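Local coordinates for Mll8374 protein (Mesorhizobium loti, PDB 3B5E), which probably hydrolyses carboxylic esters, as a serine carboxylesterase of the alpha/beta-hydrolase fold, at residues Phe72-Glu76 against Asn120-Leu124; Glu8-Leu12 against Tyr20-Gly24. One frame throughout, in Å; residues are numbered along the deposited sequence.

Overall arrangement
In this alpha/beta-hydrolase-like chain contact 1 lies beside the central mixed sheet, contact 2 on its edge strand. Contact 1 (Phe72-Glu76 against Asn120-Leu124) is buried, its centre about 9 Å from the centre of the chain. It packs the start of helix 120-131 against the end of strand 71-73 and the loop that follows, beside the probable triad of Ser119, Asp169 and His199; a sulfate and an ethanediol lie there, the latter hydrogen-bonded to Ser119. Contact 2 (Glu8-Leu12 against Tyr20-Gly24) lies near the surface, its centre about 18 Å from the centre of the chain, where the N-terminal segment runs along edge strand 20-23. The centres of contacts 1 and 2 are about 21 Å apart and their nearest atoms about 7 Å.

Contact 1. Residues Phe72-Glu76 against Asn120-Leu124; sequences FRWFE and NGANL. With SO4 (sulfate ion), chain C; EDO (1,2-ethanediol), chain I.
Residues 72-76 leave strand 71-73 extended, turn at Trp74 (phi/psi -94/-27) and extend again at Phe75, crossing the first turn of helix 120-131 with Trp74 and Gly121 in register (CA-CA 6.5 Å). Chi1 is p for Arg73 and Phe75, m for Trp74. Asn120 (chi1 t) sends its amide between these side chains: Trp74 N donates to Asn120 OD1 (2.9 Å), Asn120 ND2 lies over one face of the Phe75 ring (3.3 Å to CZ), and Asn120 CG lies over the Arg73 guanidinium. Arg73 NE bonds Phe75 O (2.8 Å), while Arg73 NH1 reaches sulfate O2 (2.9 Å). Gly121 brings its CA within 3.6 Å of Trp74 CD1; the indole NE1 is held by His37 O. Asn123 CB meets the edge of Phe75 at CZ (3.9 Å), and Asn123 ND2 bonds ethanediol O2 (3.0 Å). Leu124 (chi1 t) closes the packing, its CD2 3.9 Å from Phe75 CD2 and its CB 4.1 Å from Trp74 CB. The helix start following Ser119 fits the GxSxG nucleophile elbow of alpha/beta-hydrolases.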
# COMPACT_ATOMS: atom_id res chain seq x y z
N PHE A 72 -14.72 -2.53 1.98
CA PHE A 72 -13.86 -3.66 2.24
C PHE A 72 -12.67 -3.24 3.11
O PHE A 72 -12.37 -2.03 3.29
CB PHE A 72 -13.40 -4.30 0.89
CG PHE A 72 -14.56 -4.68 0.01
CD1 PHE A 72 -15.18 -5.91 0.16
CD2 PHE A 72 -15.11 -3.77 -0.91
CE1 PHE A 72 -16.31 -6.23 -0.59
CE2 PHE A 72 -16.23 -4.09 -1.66
CZ PHE A 72 -16.82 -5.32 -1.50
N ARG A 73 -12.02 -4.25 3.66
CA ARG A 73 -10.79 -4.07 4.40
C ARG A 73 -9.87 -5.24 4.13
O ARG A 73 -10.29 -6.25 3.58
CB ARG A 73 -11.07 -3.91 5.90
CG ARG A 73 -11.88 -5.05 6.57
CD ARG A 73 -12.12 -4.78 8.06
NE ARG A 73 -10.84 -4.55 8.72
CZ ARG A 73 -10.37 -3.39 9.16
NH1 ARG A 73 -11.12 -2.29 9.16
NH2 ARG A 73 -9.14 -3.35 9.67
N TRP A 74 -8.62 -5.09 4.55
CA TRP A 74 -7.52 -5.98 4.19
C TRP A 74 -7.26 -7.10 5.20
O TRP A 74 -6.72 -8.13 4.86
CB TRP A 74 -6.25 -5.13 3.96
CG TRP A 74 -6.45 -4.26 2.72
CD1 TRP A 74 -6.80 -2.95 2.69
CD2 TRP A 74 -6.35 -4.69 1.36
NE1 TRP A 74 -6.95 -2.54 1.39
CE2 TRP A 74 -6.68 -3.58 0.55
CE3 TRP A 74 -6.04 -5.91 0.74
CZ2 TRP A 74 -6.66 -3.65 -0.82
CZ3 TRP A 74 -6.03 -5.97 -0.61
CH2 TRP A 74 -6.35 -4.85 -1.38
N PHE A 75 -7.60 -6.85 6.46
CA PHE A 75 -7.48 -7.86 7.51
C PHE A 75 -8.36 -7.46 8.69
O PHE A 75 -8.70 -6.30 8.84
CB PHE A 75 -6.01 -8.10 7.94
CG PHE A 75 -5.21 -6.85 8.16
CD1 PHE A 75 -5.34 -6.11 9.35
CD2 PHE A 75 -4.29 -6.41 7.21
CE1 PHE A 75 -4.58 -4.98 9.58
CE2 PHE A 75 -3.57 -5.25 7.41
CZ PHE A 75 -3.70 -4.53 8.61
N GLU A 76 -8.70 -8.43 9.52
CA GLU A 76 -9.68 -8.20 10.58
C GLU A 76 -9.12 -7.29 11.66
O GLU A 76 -7.94 -7.34 12.02
CB GLU A 76 -10.12 -9.53 11.19
CG GLU A 76 -10.74 -10.49 10.18
CD GLU A 76 -12.20 -10.17 9.81
OE1 GLU A 76 -12.74 -9.12 10.23
OE2 GLU A 76 -12.80 -11.00 9.06
N ASN A 120 -5.35 1.30 6.49
CA ASN A 120 -5.39 -0.17 6.51
C ASN A 120 -4.63 -0.78 5.32
O ASN A 120 -3.87 -1.71 5.48
CB ASN A 120 -6.85 -0.62 6.54
CG ASN A 120 -7.01 -2.14 6.68
OD1 ASN A 120 -7.82 -2.71 5.97
ND2 ASN A 120 -6.27 -2.77 7.60
N GLY A 121 -4.79 -0.19 4.12
CA GLY A 121 -4.05 -0.67 2.96
C GLY A 121 -2.54 -0.49 3.06
O GLY A 121 -1.78 -1.34 2.58
N ALA A 122 -2.10 0.62 3.65
CA ALA A 122 -0.66 0.88 3.93
C ALA A 122 -0.15 -0.18 4.89
O ALA A 122 1.01 -0.60 4.78
CB ALA A 122 -0.43 2.28 4.52
N ASN A 123 -1.00 -0.61 5.83
CA ASN A 123 -0.57 -1.55 6.85
C ASN A 123 -0.50 -2.98 6.31
O ASN A 123 0.26 -3.79 6.81
CB ASN A 123 -1.44 -1.40 8.11
CG ASN A 123 -1.45 0.04 8.63
OD1 ASN A 123 -0.45 0.76 8.48
ND2 ASN A 123 -2.58 0.49 9.18
N LEU A 124 -1.29 -3.28 5.28
CA LEU A 124 -1.09 -4.50 4.48
C LEU A 124 0.27 -4.43 3.79
O LEU A 124 1.03 -5.37 3.87
CB LEU A 124 -2.22 -4.67 3.43
CG LEU A 124 -2.41 -6.04 2.73
CD1 LEU A 124 -1.26 -6.29 1.73
CD2 LEU A 124 -2.54 -7.20 3.78
S SO4 C . -8.55 0.54 10.26
O1 SO4 C . -7.59 -0.45 9.83
O2 SO4 C . -9.90 0.28 9.82
O3 SO4 C . -8.25 1.78 9.66
O4 SO4 C . -8.58 0.59 11.71
C1 EDO I . -5.01 2.39 10.75
O1 EDO I . -5.70 2.07 9.56
C2 EDO I . -4.16 3.64 10.54
O2 EDO I . -2.89 3.40 9.89

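Contact 2. Residues Glu8-Leu12 against Tyr20-Gly24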
# COMPACT_ATOMS: atom_id res chain seq x y z
N GLU A 8 -16.58 -0.83 -20.92
CA GLU A 8 -15.75 -0.56 -19.70
C GLU A 8 -14.35 -1.11 -19.91
O GLU A 8 -14.19 -2.31 -20.15
CB GLU A 8 -16.37 -1.18 -18.44
CG GLU A 8 -15.84 -0.60 -17.11
CD GLU A 8 -16.57 -1.15 -15.87
OE1 GLU A 8 -17.14 -2.26 -15.95
OE2 GLU A 8 -16.56 -0.47 -14.82
N ASN A 9 -13.35 -0.24 -19.84
CA ASN A 9 -11.98 -0.64 -20.10
C ASN A 9 -11.36 -1.38 -18.93
O ASN A 9 -10.47 -2.19 -19.14
CB ASN A 9 -11.11 0.56 -20.50
CG ASN A 9 -11.35 0.99 -21.93
OD1 ASN A 9 -11.51 0.16 -22.84
ND2 ASN A 9 -11.36 2.29 -22.14
N SER A 10 -11.83 -1.08 -17.72
CA SER A 10 -11.28 -1.70 -16.51
C SER A 10 -12.34 -2.27 -15.57
O SER A 10 -12.45 -1.83 -14.43
CB SER A 10 -10.41 -0.71 -15.76
OG SER A 10 -9.38 -0.19 -16.59
N PRO A 11 -13.05 -3.31 -16.02
CA PRO A 11 -14.03 -3.96 -15.16
C PRO A 11 -13.32 -4.62 -13.97
O PRO A 11 -12.11 -4.86 -14.02
CB PRO A 11 -14.63 -5.03 -16.07
CG PRO A 11 -13.50 -5.37 -16.98
CD PRO A 11 -12.90 -4.03 -17.29
N LEU A 12 -14.08 -4.93 -12.92
CA LEU A 12 -13.58 -5.74 -11.80
C LEU A 12 -13.32 -7.18 -12.26
O LEU A 12 -14.22 -7.87 -12.72
CB LEU A 12 -14.56 -5.73 -10.63
CG LEU A 12 -14.01 -6.28 -9.31
CD1 LEU A 12 -12.99 -5.29 -8.66
CD2 LEU A 12 -15.19 -6.60 -8.36
N TYR A 20 -9.72 -7.14 -8.58
CA TYR A 20 -8.93 -5.99 -9.01
C TYR A 20 -9.38 -5.44 -10.33
O TYR A 20 -9.99 -6.14 -11.13
CB TYR A 20 -7.42 -6.28 -9.04
CG TYR A 20 -7.01 -7.22 -10.14
CD1 TYR A 20 -7.30 -8.58 -10.06
CD2 TYR A 20 -6.39 -6.73 -11.28
CE1 TYR A 20 -6.94 -9.45 -11.10
CE2 TYR A 20 -6.03 -7.56 -12.32
CZ TYR A 20 -6.31 -8.92 -12.24
OH TYR A 20 -5.94 -9.71 -13.32
N ARG A 21 -9.03 -4.17 -10.56
CA ARG A 21 -9.17 -3.53 -11.85
C ARG A 21 -7.76 -3.19 -12.35
O ARG A 21 -6.86 -2.84 -11.55
CB ARG A 21 -9.97 -2.24 -11.72
CG ARG A 21 -11.38 -2.44 -11.28
CD ARG A 21 -12.04 -1.09 -11.10
NE ARG A 21 -13.38 -1.25 -10.54
CZ ARG A 21 -14.50 -1.44 -11.23
NH1 ARG A 21 -14.53 -1.47 -12.55
NH2 ARG A 21 -15.64 -1.58 -10.57
N LEU A 22 -7.59 -3.27 -13.66
CA LEU A 22 -6.33 -2.98 -14.34
C LEU A 22 -6.52 -1.77 -15.23
O LEU A 22 -7.25 -1.85 -16.23
CB LEU A 22 -5.85 -4.17 -15.19
CG LEU A 22 -4.40 -4.07 -15.73
CD1 LEU A 22 -3.32 -4.16 -14.59
CD2 LEU A 22 -4.15 -5.11 -16.79
N LEU A 23 -5.87 -0.67 -14.85
CA LEU A 23 -5.95 0.60 -15.59
C LEU A 23 -4.61 1.03 -16.22
O LEU A 23 -3.54 0.74 -15.73
CB LEU A 23 -6.50 1.70 -14.67
CG LEU A 23 -7.79 1.41 -13.91
CD1 LEU A 23 -7.61 0.75 -12.51
CD2 LEU A 23 -8.48 2.74 -13.75
N GLY A 24 -4.71 1.67 -17.38
CA GLY A 24 -3.53 2.25 -18.05
C GLY A 24 -2.56 1.26 -18.66
O GLY A 24 -1.47 1.64 -19.05
O HOH W 1 -9.80 -4.28 -15.23
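Arg21 reaches out with chi2 and chi3 both t and crosses the 10-12 backbone, one guanidinium face over Leu12 N, 3.5 Å from Arg21 NH1. In the plane of that group, Arg21 NH1 donates to Ser10 O at 2.8 Å and forms a salt bridge with Glu8 OE2 at 3.2 Å, whose hydrogen-bond component is weak. One nitrogen thereby ties two points of the N-terminal loop to the strand, while Arg21 NE pairs with Glu43. The aliphatic part of the arginine also packs on Leu12, with Leu12 CD1 4.2 Å from Arg21 CG. Farther along, Ser10 points its CB toward the strand and donates from OG to Leu22 O (2.7 Å), the same OG lying 3.5 Å from Leu23 CG. A water fills the gap in between, donating to Pro11 O (2.7 Å) and accepting from Leu22 N (2.9 Å). Strand 20-23 is an outermost strand of the mixed sheet: the loop passes along one side of it, antiparallel strand 58-62 pairs on its other. The CA-to-CB bond of Tyr20 points away from the loop; its ring meets Phe98 edge-to-face and its OH is hydrogen-bonded to His106, both on helix 85-106.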